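Local coordinates for ABC transporter substrate-binding protein-branched chain amino acid transport (Streptococcus pneumoniae, PDB 4GNR), which binds isoleucine in the cleft between its two lobes and probably delivers branched-chain amino acids to an ABC importer of the pneumococcal membrane, at residues Asn69-Thr72 against Ala78-Gly81; Asp36-Ala41 against Asp288-Val293; Gln129-Ser134 against Arg165-Gly170; Lys223-Val226 against Gly230-Gly233. All coordinates share one frame; numbering follows the deposited sequence.

Contact 1 (Asn69-Thr72 against Ala78-Gly81); sequences NLVT and AVVG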
loop_
_atom_site.group_PDB
_atom_site.type_symbol
_atom_site.label_atom_id
_atom_site.label_comp_id
_atom_site.label_asym_id
_atom_site.label_seq_id
_atom_site.Cartn_x
_atom_site.Cartn_y
_atom_site.Cartn_z
ATOM N N ASN A 69 19.014 6.896 -12.247
ATOM C CA ASN A 69 20.304 6.852 -11.590
ATOM C C ASN A 69 20.588 5.455 -11.013
ATOM O O ASN A 69 21.684 4.926 -11.208
ATOM C CB ASN A 69 20.406 8.000 -10.594
ATOM C CG ASN A 69 20.270 9.387 -11.266
ATOM O OD1 ASN A 69 20.360 9.547 -12.493
ATOM N ND2 ASN A 69 20.072 10.396 -10.430
ATOM N N LEU A 70 19.591 4.824 -10.372
ATOM C CA LEU A 70 19.785 3.484 -9.822
ATOM C C LEU A 70 20.215 2.471 -10.888
ATOM O O LEU A 70 21.101 1.644 -10.653
ATOM C CB LEU A 70 18.509 2.954 -9.149
ATOM C CG LEU A 70 18.182 3.514 -7.768
ATOM C CD1 LEU A 70 16.797 3.064 -7.316
ATOM C CD2 LEU A 70 19.247 3.091 -6.745
ATOM N N VAL A 71 19.558 2.505 -12.042
ATOM C CA VAL A 71 19.809 1.485 -13.051
ATOM C C VAL A 71 20.981 1.755 -13.968
ATOM O O VAL A 71 21.533 0.821 -14.532
ATOM C CB VAL A 71 18.514 1.141 -13.862
ATOM C CG1 VAL A 71 17.388 0.712 -12.902
ATOM C CG2 VAL A 71 18.052 2.259 -14.772
ATOM N N THR A 72 21.367 3.018 -14.131
ATOM C CA THR A 72 22.468 3.362 -15.037
ATOM C C THR A 72 23.754 3.823 -14.353
ATOM O O THR A 72 24.801 3.715 -14.936
ATOM C CB THR A 72 22.086 4.488 -16.032
ATOM O OG1 THR A 72 21.915 5.726 -15.336
ATOM C CG2 THR A 72 20.884 4.133 -16.863
ATOM N N ALA A 78 17.983 -4.954 -9.603
ATOM C CA ALA A 78 16.537 -4.949 -9.363
ATOM C C ALA A 78 16.225 -3.726 -8.512
ATOM O O ALA A 78 17.112 -3.261 -7.785
ATOM C CB ALA A 78 16.107 -6.214 -8.631
ATOM N N VAL A 79 14.987 -3.249 -8.583
ATOM C CA VAL A 79 14.546 -2.104 -7.786
ATOM C C VAL A 79 13.277 -2.513 -7.017
ATOM O O VAL A 79 12.383 -3.131 -7.584
ATOM C CB VAL A 79 14.225 -0.888 -8.669
ATOM C CG1 VAL A 79 13.669 0.281 -7.841
ATOM C CG2 VAL A 79 15.469 -0.432 -9.449
ATOM N N VAL A 80 13.261 -2.160 -5.727
ATOM C CA VAL A 80 12.088 -2.339 -4.853
ATOM C C VAL A 80 11.549 -0.933 -4.561
ATOM O O VAL A 80 12.303 -0.057 -4.123
ATOM C CB VAL A 80 12.413 -3.098 -3.578
ATOM C CG1 VAL A 80 11.141 -3.357 -2.776
ATOM C CG2 VAL A 80 13.121 -4.405 -3.880
ATOM N N GLY A 81 10.240 -0.752 -4.753
ATOM C CA GLY A 81 9.609 0.550 -4.661
ATOM C C GLY A 81 9.553 1.186 -6.052
ATOM O O GLY A 81 10.292 0.776 -6.946
#
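Leu70 and Val71, in the last turn of helix 60-72, lie over Val79 of strand 78-80, with the CA atoms of Leu70 and Val79 7.9 Å apart, a distance spanned by side chains and not by backbone bonds. Val79 carries the strand's whole share of the contact: its CB is directed at the helix, and its two methyls divide the work. CG2 takes Val71, whose CG1 comes to 4.1 Å from it, the two side chains crossing at about a right angle. CG1 of Val79 sits anti to the backbone N (chi1 176°), which swings it across to Leu70; there it meets the CD1 methyl of Leu70 at 4.2 Å. Leu70 also packs on Val52 and Lys54 of strand 48-55, and Val71 on Ala98 and Val100.

The intervening loop turns the chain from the helix into a strand of the parallel five-stranded sheet, the helix-to-strand half of the alternating alpha/beta pattern of periplasmic binding proteins. On the other side of the sheet, Ala78 and Val80 touch helix 281-297. Backbone bonds of Val79 to Pro101 and Ile103 and of Ala78 and Val80 to Gly11 hold the strand between its neighbours. Across the contact itself only methyl groups meet, so helix and strand are held here by shape and the exclusion of water, without directional bonds.

Contact 2 (Asp36-Ala41 against Asp288-Val293); sequences DEINAA and DSVHLV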
loop_
_atom_site.group_PDB
_atom_site.type_symbol
_atom_site.label_atom_id
_atom_site.label_comp_id
_atom_site.label_asym_id
_atom_site.label_seq_id
_atom_site.Cartn_x
_atom_site.Cartn_y
_atom_site.Cartn_z
ATOM N N ASP A 36 18.756 -7.485 5.748
ATOM C CA ASP A 36 19.646 -7.788 6.883
ATOM C C ASP A 36 19.617 -9.262 7.233
ATOM O O ASP A 36 20.660 -9.878 7.503
ATOM C CB ASP A 36 19.297 -6.914 8.083
ATOM C CG ASP A 36 19.636 -5.435 7.874
ATOM O OD1 ASP A 36 20.368 -5.062 6.931
ATOM O OD2 ASP A 36 19.203 -4.670 8.743
ATOM N N GLU A 37 18.426 -9.826 7.287
ATOM C CA GLU A 37 18.279 -11.240 7.626
ATOM C C GLU A 37 18.883 -12.146 6.574
ATOM O O GLU A 37 19.591 -13.104 6.894
ATOM C CB GLU A 37 16.817 -11.582 7.852
ATOM C CG GLU A 37 16.247 -10.920 9.095
ATOM C CD GLU A 37 14.764 -11.192 9.284
ATOM O OE1 GLU A 37 14.138 -11.637 8.306
ATOM O OE2 GLU A 37 14.221 -10.891 10.376
ATOM N N ILE A 38 18.606 -11.855 5.306
ATOM C CA ILE A 38 19.158 -12.660 4.215
ATOM C C ILE A 38 20.684 -12.597 4.260
ATOM O O ILE A 38 21.375 -13.622 4.121
ATOM C CB ILE A 38 18.599 -12.181 2.864
ATOM C CG1 ILE A 38 17.106 -12.508 2.787
ATOM C CG2 ILE A 38 19.379 -12.834 1.710
ATOM C CD1 ILE A 38 16.389 -11.708 1.681
ATOM N N ASN A 39 21.222 -11.399 4.465
ATOM C CA ASN A 39 22.684 -11.233 4.548
ATOM C C ASN A 39 23.299 -12.003 5.699
ATOM O O ASN A 39 24.345 -12.642 5.548
ATOM C CB ASN A 39 23.073 -9.763 4.587
ATOM C CG ASN A 39 23.076 -9.138 3.202
ATOM O OD1 ASN A 39 23.146 -9.840 2.199
ATOM N ND2 ASN A 39 23.071 -7.815 3.150
ATOM N N ALA A 40 22.635 -11.970 6.846
ATOM C CA ALA A 40 23.117 -12.702 8.040
ATOM C C ALA A 40 23.123 -14.196 7.802
ATOM O O ALA A 40 23.931 -14.912 8.385
ATOM C CB ALA A 40 22.274 -12.380 9.233
ATOM N N ALA A 41 22.210 -14.665 6.965
ATOM C CA ALA A 41 22.087 -16.083 6.629
ATOM C C ALA A 41 23.015 -16.517 5.491
ATOM O O ALA A 41 23.005 -17.683 5.092
ATOM C CB ALA A 41 20.645 -16.428 6.318
ATOM N N ASP A 288 8.174 -9.020 1.975
ATOM C CA ASP A 288 7.921 -10.075 0.995
ATOM C C ASP A 288 8.527 -9.736 -0.373
ATOM O O ASP A 288 9.060 -10.631 -1.035
ATOM C CB ASP A 288 6.435 -10.387 0.854
ATOM C CG ASP A 288 5.900 -11.312 1.938
ATOM O OD1 ASP A 288 6.678 -11.820 2.768
ATOM O OD2 ASP A 288 4.667 -11.568 1.887
ATOM N N SER A 289 8.433 -8.484 -0.818
ATOM C CA SER A 289 8.997 -8.111 -2.115
ATOM C C SER A 289 10.504 -8.379 -2.160
ATOM O O SER A 289 11.016 -8.855 -3.185
ATOM C CB SER A 289 8.699 -6.673 -2.484
ATOM O OG SER A 289 7.366 -6.458 -2.933
ATOM N N VAL A 290 11.218 -8.057 -1.081
ATOM C CA VAL A 290 12.658 -8.352 -1.056
ATOM C C VAL A 290 12.903 -9.857 -1.174
ATOM O O VAL A 290 13.778 -10.285 -1.915
ATOM C CB VAL A 290 13.343 -7.756 0.182
ATOM C CG1 VAL A 290 14.750 -8.322 0.348
ATOM C CG2 VAL A 290 13.356 -6.251 0.098
ATOM N N HIS A 291 12.157 -10.670 -0.415
ATOM C CA HIS A 291 12.332 -12.121 -0.523
ATOM C C HIS A 291 12.017 -12.628 -1.926
ATOM O O HIS A 291 12.689 -13.545 -2.416
ATOM C CB HIS A 291 11.507 -12.855 0.537
ATOM C CG HIS A 291 12.185 -12.906 1.846
ATOM N ND1 HIS A 291 13.166 -13.839 2.084
ATOM C CD2 HIS A 291 12.087 -12.157 2.960
ATOM C CE1 HIS A 291 13.638 -13.680 3.302
ATOM N NE2 HIS A 291 12.998 -12.672 3.864
ATOM N N LEU A 292 10.991 -12.088 -2.563
ATOM C CA LEU A 292 10.655 -12.491 -3.931
ATOM C C LEU A 292 11.847 -12.221 -4.867
ATOM O O LEU A 292 12.204 -13.065 -5.710
ATOM C CB LEU A 292 9.416 -11.727 -4.424
ATOM C CG LEU A 292 8.091 -12.257 -3.858
ATOM C CD1 LEU A 292 6.991 -11.232 -3.962
ATOM C CD2 LEU A 292 7.695 -13.549 -4.583
ATOM N N VAL A 293 12.436 -11.041 -4.750
ATOM C CA VAL A 293 13.601 -10.660 -5.575
ATOM C C VAL A 293 14.809 -11.539 -5.240
ATOM O O VAL A 293 15.495 -12.017 -6.152
ATOM C CB VAL A 293 13.925 -9.179 -5.416
ATOM C CG1 VAL A 293 15.271 -8.824 -6.043
ATOM C CG2 VAL A 293 12.793 -8.315 -6.005
HETATM O O HOH W 1 14.357 -13.351 6.231
#
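Val290 and His291, neighbours on helix 281-297, both meet Ile38 near the end of helix 21-40. Val290 comes first, its CB directed at the other helix. Its CG1 is anti to the backbone N (chi1 168°), which carries the methyl to 4.0 Å from CD1 of Ile38. Val290 also packs against Ala31, Ala34 and Val35 further back on helix 21-40.

At His291 the two side chains run antiparallel, each passing the other's flank. The CD1 methyl of Ile38 stands over one ring face, 4.0 Å from the centroid of the His291 ring and 21° off its normal, a CH-pi contact shifted toward the rim on the CE1 side. CG1 of Ile38 is nearer still to that rim, 3.7 Å from CE1 of His291.

Both helices flank the parallel sheet of one lobe of this periplasmic binding protein fold, although the chain visits the second lobe between them.

The ring's edge is polar. A water lying in the imidazole plane bonds to NE2 of His291 at 2.8 Å and donates to OE1 of Glu37 at 2.7 Å. With OE1 of Glu37 4.7 Å from NE2 of His291, the carboxylate might favour a protonated ring. Tyr287, one turn earlier, bonds to the same OE1 through its OH and meets the imidazole with its ring.

Contact 3 (Gln129-Ser134 against Arg165-Gly170); sequences QGKIIS and RESYKG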
loop_
_atom_site.group_PDB
_atom_site.type_symbol
_atom_site.label_atom_id
_atom_site.label_comp_id
_atom_site.label_asym_id
_atom_site.label_seq_id
_atom_site.Cartn_x
_atom_site.Cartn_y
_atom_site.Cartn_z
ATOM N N GLN A 129 -10.598 -3.088 -4.344
ATOM C CA GLN A 129 -10.874 -2.328 -3.132
ATOM C C GLN A 129 -12.272 -1.689 -3.140
ATOM O O GLN A 129 -13.000 -1.736 -2.152
ATOM C CB GLN A 129 -9.833 -1.247 -2.865
ATOM C CG GLN A 129 -8.434 -1.795 -2.638
ATOM C CD GLN A 129 -7.549 -0.770 -1.951
ATOM O OE1 GLN A 129 -7.692 -0.523 -0.754
ATOM N NE2 GLN A 129 -6.612 -0.198 -2.687
ATOM N N GLY A 130 -12.624 -1.060 -4.255
ATOM C CA GLY A 130 -13.938 -0.394 -4.327
ATOM C C GLY A 130 -15.104 -1.357 -4.177
ATOM O O GLY A 130 -16.122 -1.030 -3.560
ATOM N N LYS A 131 -14.955 -2.546 -4.747
ATOM C CA LYS A 131 -15.990 -3.591 -4.655
ATOM C C LYS A 131 -16.141 -4.069 -3.218
ATOM O O LYS A 131 -17.247 -4.235 -2.720
ATOM C CB LYS A 131 -15.645 -4.780 -5.565
ATOM C CG LYS A 131 -15.740 -4.518 -7.039
ATOM C CD LYS A 131 -15.144 -5.653 -7.846
ATOM C CE LYS A 131 -15.184 -5.415 -9.319
ATOM N NZ LYS A 131 -14.413 -6.504 -9.941
ATOM N N ILE A 132 -15.002 -4.307 -2.564
ATOM C CA ILE A 132 -15.024 -4.735 -1.164
ATOM C C ILE A 132 -15.679 -3.657 -0.292
ATOM O O ILE A 132 -16.495 -3.961 0.579
ATOM C CB ILE A 132 -13.620 -5.059 -0.688
ATOM C CG1 ILE A 132 -13.176 -6.407 -1.294
ATOM C CG2 ILE A 132 -13.565 -5.086 0.839
ATOM C CD1 ILE A 132 -11.690 -6.681 -1.025
ATOM N N ILE A 133 -15.293 -2.395 -0.497
ATOM C CA ILE A 133 -15.879 -1.321 0.295
ATOM C C ILE A 133 -17.403 -1.286 0.084
ATOM O O ILE A 133 -18.172 -1.173 1.039
ATOM C CB ILE A 133 -15.191 0.024 -0.000
ATOM C CG1 ILE A 133 -13.742 0.000 0.526
ATOM C CG2 ILE A 133 -15.965 1.178 0.635
ATOM C CD1 ILE A 133 -12.860 1.137 0.005
ATOM N N SER A 134 -17.846 -1.337 -1.160
ATOM C CA SER A 134 -19.297 -1.362 -1.440
ATOM C C SER A 134 -19.994 -2.534 -0.732
ATOM O O SER A 134 -21.014 -2.361 -0.054
ATOM C CB SER A 134 -19.567 -1.448 -2.934
ATOM O OG SER A 134 -20.962 -1.426 -3.206
ATOM N N ARG A 165 -18.745 3.379 -6.939
ATOM C CA ARG A 165 -19.994 3.858 -7.578
ATOM C C ARG A 165 -20.635 2.788 -8.459
ATOM O O ARG A 165 -21.857 2.648 -8.527
ATOM C CB ARG A 165 -19.799 5.129 -8.412
ATOM C CG ARG A 165 -19.405 6.356 -7.646
ATOM C CD ARG A 165 -19.453 7.616 -8.563
ATOM N NE ARG A 165 -18.840 8.779 -7.935
ATOM C CZ ARG A 165 -17.554 9.085 -8.075
ATOM N NH1 ARG A 165 -16.789 8.359 -8.878
ATOM N NH2 ARG A 165 -17.030 10.117 -7.434
ATOM N N GLU A 166 -19.796 2.025 -9.147
ATOM C CA GLU A 166 -20.290 0.949 -10.029
ATOM C C GLU A 166 -21.023 -0.148 -9.266
ATOM O O GLU A 166 -22.064 -0.652 -9.693
ATOM C CB GLU A 166 -19.125 0.294 -10.789
ATOM C CG GLU A 166 -18.432 1.200 -11.788
ATOM C CD GLU A 166 -17.195 0.581 -12.426
ATOM O OE1 GLU A 166 -16.638 -0.408 -11.890
ATOM O OE2 GLU A 166 -16.753 1.121 -13.464
ATOM N N SER A 167 -20.457 -0.504 -8.120
ATOM C CA SER A 167 -20.987 -1.579 -7.280
ATOM C C SER A 167 -22.126 -1.248 -6.331
ATOM O O SER A 167 -23.047 -2.055 -6.142
ATOM C CB SER A 167 -19.835 -2.113 -6.412
ATOM O OG SER A 167 -18.751 -2.551 -7.206
ATOM N N TYR A 168 -22.096 -0.035 -5.801
ATOM C CA TYR A 168 -23.050 0.356 -4.769
ATOM C C TYR A 168 -24.473 0.571 -5.244
ATOM O O TYR A 168 -24.693 1.314 -6.174
ATOM C CB TYR A 168 -22.470 1.564 -4.015
ATOM C CG TYR A 168 -23.261 1.940 -2.779
ATOM C CD1 TYR A 168 -23.934 3.146 -2.706
ATOM C CD2 TYR A 168 -23.372 1.063 -1.709
ATOM C CE1 TYR A 168 -24.666 3.489 -1.582
ATOM C CE2 TYR A 168 -24.120 1.388 -0.590
ATOM C CZ TYR A 168 -24.759 2.607 -0.525
ATOM O OH TYR A 168 -25.510 2.936 0.593
ATOM N N LYS A 169 -25.439 -0.089 -4.590
ATOM C CA LYS A 169 -26.858 -0.019 -4.982
ATOM C C LYS A 169 -27.710 0.887 -4.109
ATOM O O LYS A 169 -28.892 1.080 -4.383
ATOM C CB LYS A 169 -27.475 -1.425 -5.070
ATOM C CG LYS A 169 -26.759 -2.334 -6.079
ATOM C CD LYS A 169 -26.680 -1.741 -7.479
ATOM C CE LYS A 169 -25.856 -2.608 -8.406
ATOM N NZ LYS A 169 -25.701 -1.961 -9.743
ATOM N N GLY A 170 -27.099 1.429 -3.063
ATOM C CA GLY A 170 -27.776 2.352 -2.177
ATOM C C GLY A 170 -27.688 3.746 -2.796
ATOM O O GLY A 170 -27.340 3.918 -3.973
#
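Ser134 of helix 126-139 fits against Ser167 and Tyr168, where helix 155-167 ends and the chain leaves helical geometry. These are two neighbouring helices of an alpha/beta lobe in the periplasmic binding protein fold, and they come close: the CA atoms of Ser134 and Tyr168 are 5.3 Å apart, an approach permitted by the small side chain of Ser134 and that of Ser167 beside it.

Ser134 points its CB at the other helix, and CB of Ser134 lies 3.6 Å from CB of Ser167. Its hydroxyl, turned anti to the backbone N (chi1 -178°), reaches past Ser167 to the start of Tyr168. There OG of Ser134 stands 3.2 Å from N of Tyr168, but at an angle too poor for a hydrogen bond, so the approach counts as packing. The same oxygen sits at the edge of the Tyr168 ring, in its plane, 3.8 Å from CD2 of Tyr168.

On the more exposed side, Lys131 stretches alongside Ser167 in an extended chain and touches it with its aliphatic root.

The phenol of Tyr168 runs on past Ser134 to bond through OH with the carbonyl of Ala143. Phe164 stacks with the ring, and as the chain folds back across the aromatic face, N of Gly170 lies 3.4 Å above the plane of Tyr168, over its centre.

Contact 4 (Lys223-Val226 against Gly230-Gly233); sequences KPIV and GFNG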
loop_
_atom_site.group_PDB
_atom_site.type_symbol
_atom_site.label_atom_id
_atom_site.label_comp_id
_atom_site.label_asym_id
_atom_site.label_seq_id
_atom_site.Cartn_x
_atom_site.Cartn_y
_atom_site.Cartn_z
ATOM N N LYS A 223 -20.797 8.652 12.534
ATOM C CA LYS A 223 -21.033 7.500 11.668
ATOM C C LYS A 223 -19.726 6.921 11.113
ATOM O O LYS A 223 -18.693 7.593 11.051
ATOM C CB LYS A 223 -21.973 7.857 10.510
ATOM C CG LYS A 223 -23.463 7.995 10.872
ATOM C CD LYS A 223 -24.115 6.651 11.307
ATOM C CE LYS A 223 -25.570 6.765 11.648
ATOM N NZ LYS A 223 -26.108 5.438 12.059
ATOM N N PRO A 224 -19.765 5.641 10.713
ATOM C CA PRO A 224 -18.565 5.010 10.163
ATOM C C PRO A 224 -17.910 5.787 9.036
ATOM O O PRO A 224 -18.597 6.322 8.165
ATOM C CB PRO A 224 -19.110 3.676 9.637
ATOM C CG PRO A 224 -20.232 3.341 10.592
ATOM C CD PRO A 224 -20.888 4.691 10.834
ATOM N N ILE A 225 -16.579 5.845 9.102
ATOM C CA ILE A 225 -15.712 6.430 8.043
ATOM C C ILE A 225 -14.924 5.213 7.525
ATOM O O ILE A 225 -14.270 4.528 8.318
ATOM C CB ILE A 225 -14.856 7.581 8.507
ATOM C CG1 ILE A 225 -15.784 8.747 8.899
ATOM C CG2 ILE A 225 -13.886 8.007 7.391
ATOM C CD1 ILE A 225 -15.048 9.907 9.526
ATOM N N VAL A 226 -15.002 4.961 6.216
ATOM C CA VAL A 226 -14.432 3.769 5.603
ATOM C C VAL A 226 -13.440 4.144 4.522
ATOM O O VAL A 226 -13.731 4.975 3.656
ATOM C CB VAL A 226 -15.581 2.931 4.991
ATOM C CG1 VAL A 226 -15.064 1.585 4.456
ATOM C CG2 VAL A 226 -16.699 2.693 6.003
ATOM N N GLY A 230 -4.994 3.242 1.904
ATOM C CA GLY A 230 -4.325 4.458 2.341
ATOM C C GLY A 230 -4.491 4.789 3.823
ATOM O O GLY A 230 -3.721 5.597 4.362
ATOM N N PHE A 231 -5.488 4.210 4.502
ATOM C CA PHE A 231 -5.677 4.454 5.942
ATOM C C PHE A 231 -4.676 3.700 6.828
ATOM O O PHE A 231 -4.631 3.961 8.018
ATOM C CB PHE A 231 -7.092 4.041 6.385
ATOM C CG PHE A 231 -8.202 5.023 6.100
ATOM C CD1 PHE A 231 -8.243 5.842 4.975
ATOM C CD2 PHE A 231 -9.325 4.998 6.931
ATOM C CE1 PHE A 231 -9.362 6.666 4.745
ATOM C CE2 PHE A 231 -10.418 5.810 6.700
ATOM C CZ PHE A 231 -10.432 6.640 5.610
ATOM N N ASN A 232 -3.911 2.754 6.276
ATOM C CA ASN A 232 -2.965 2.008 7.091
ATOM C C ASN A 232 -1.816 2.890 7.574
ATOM O O ASN A 232 -1.410 3.836 6.908
ATOM C CB ASN A 232 -2.386 0.824 6.304
ATOM C CG ASN A 232 -3.397 -0.280 6.151
ATOM O OD1 ASN A 232 -3.525 -1.142 7.032
ATOM N ND2 ASN A 232 -4.095 -0.290 5.039
ATOM N N GLY A 233 -1.307 2.497 8.732
ATOM C CA GLY A 233 -0.165 3.119 9.378
ATOM C C GLY A 233 -0.499 3.971 10.579
ATOM O O GLY A 233 -1.596 4.508 10.720
#
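Phe231 buries the most surface here, sending its benzene ring from the turn after strand 225-227 back to the strand it has just left. Its CB is directed at the strand, and CG, beside the backbone N with chi1 at -80°, carries the ring's far end to Ile225 and Val226. CZ and CE2 do the touching.

Ile225 answers with its branch methyl. CG2 of Ile225 lies 4.1 Å from CZ of Phe231 and 4.2 Å from CE2 of Phe231, at the ring's edge and near its plane, and the two side chains cross at about a right angle. The longer arm of Ile225 goes elsewhere: with CG2 anti to the backbone N, the ethyl branch falls on the N side, and the side chain also packs on Val213, Ala216 and Arg217 of helix 206-218.

Val226 contributes backbone alone. Its CB points away from the phenylalanine, and it is the carbonyl carbon of Val226 that comes to 4.1 Å from CZ of Phe231. Phe236 stacks with the phenyl ring, while Ile248 and Phe250 of the neighbouring strand and Ala209 of helix 206-218 pack around it.

Just before it, Gly230 touches the bound isoleucine; its N is bonded to Tyr156 OH and its carbonyl O to Tyr23 OH, both pocket residues. The Phe231 side chain is about 8 Å from the ligand, one residue on from the glycine that touches it. This is one of the turns after the C-terminal ends of the sheet strands, where periplasmic binding proteins line the ligand cleft.

The contacts fall into two pairs on opposite sides of the chain's centre, one in each lobe. Contacts 1 and 2 share a lobe and touch through helix 281-297, where CB of Ala78 meets CG1 of Val293 at 3.8 Å; contacts 3 and 4 meet in the other, CG2 of Ile133 lying 3.9 Å from CG1 of Val226. Contacts 1 and 4 are buried and apolar, joining a sheet strand to a helix or to a turn, and contact 4 alone reaches the isoleucine pocket. Contacts 2 and 3 join helices: contact 2 adds a water bridge to its buried packing, whereas partly buried contact 3 sets a serine hydroxyl against the end of a helix without bonding across.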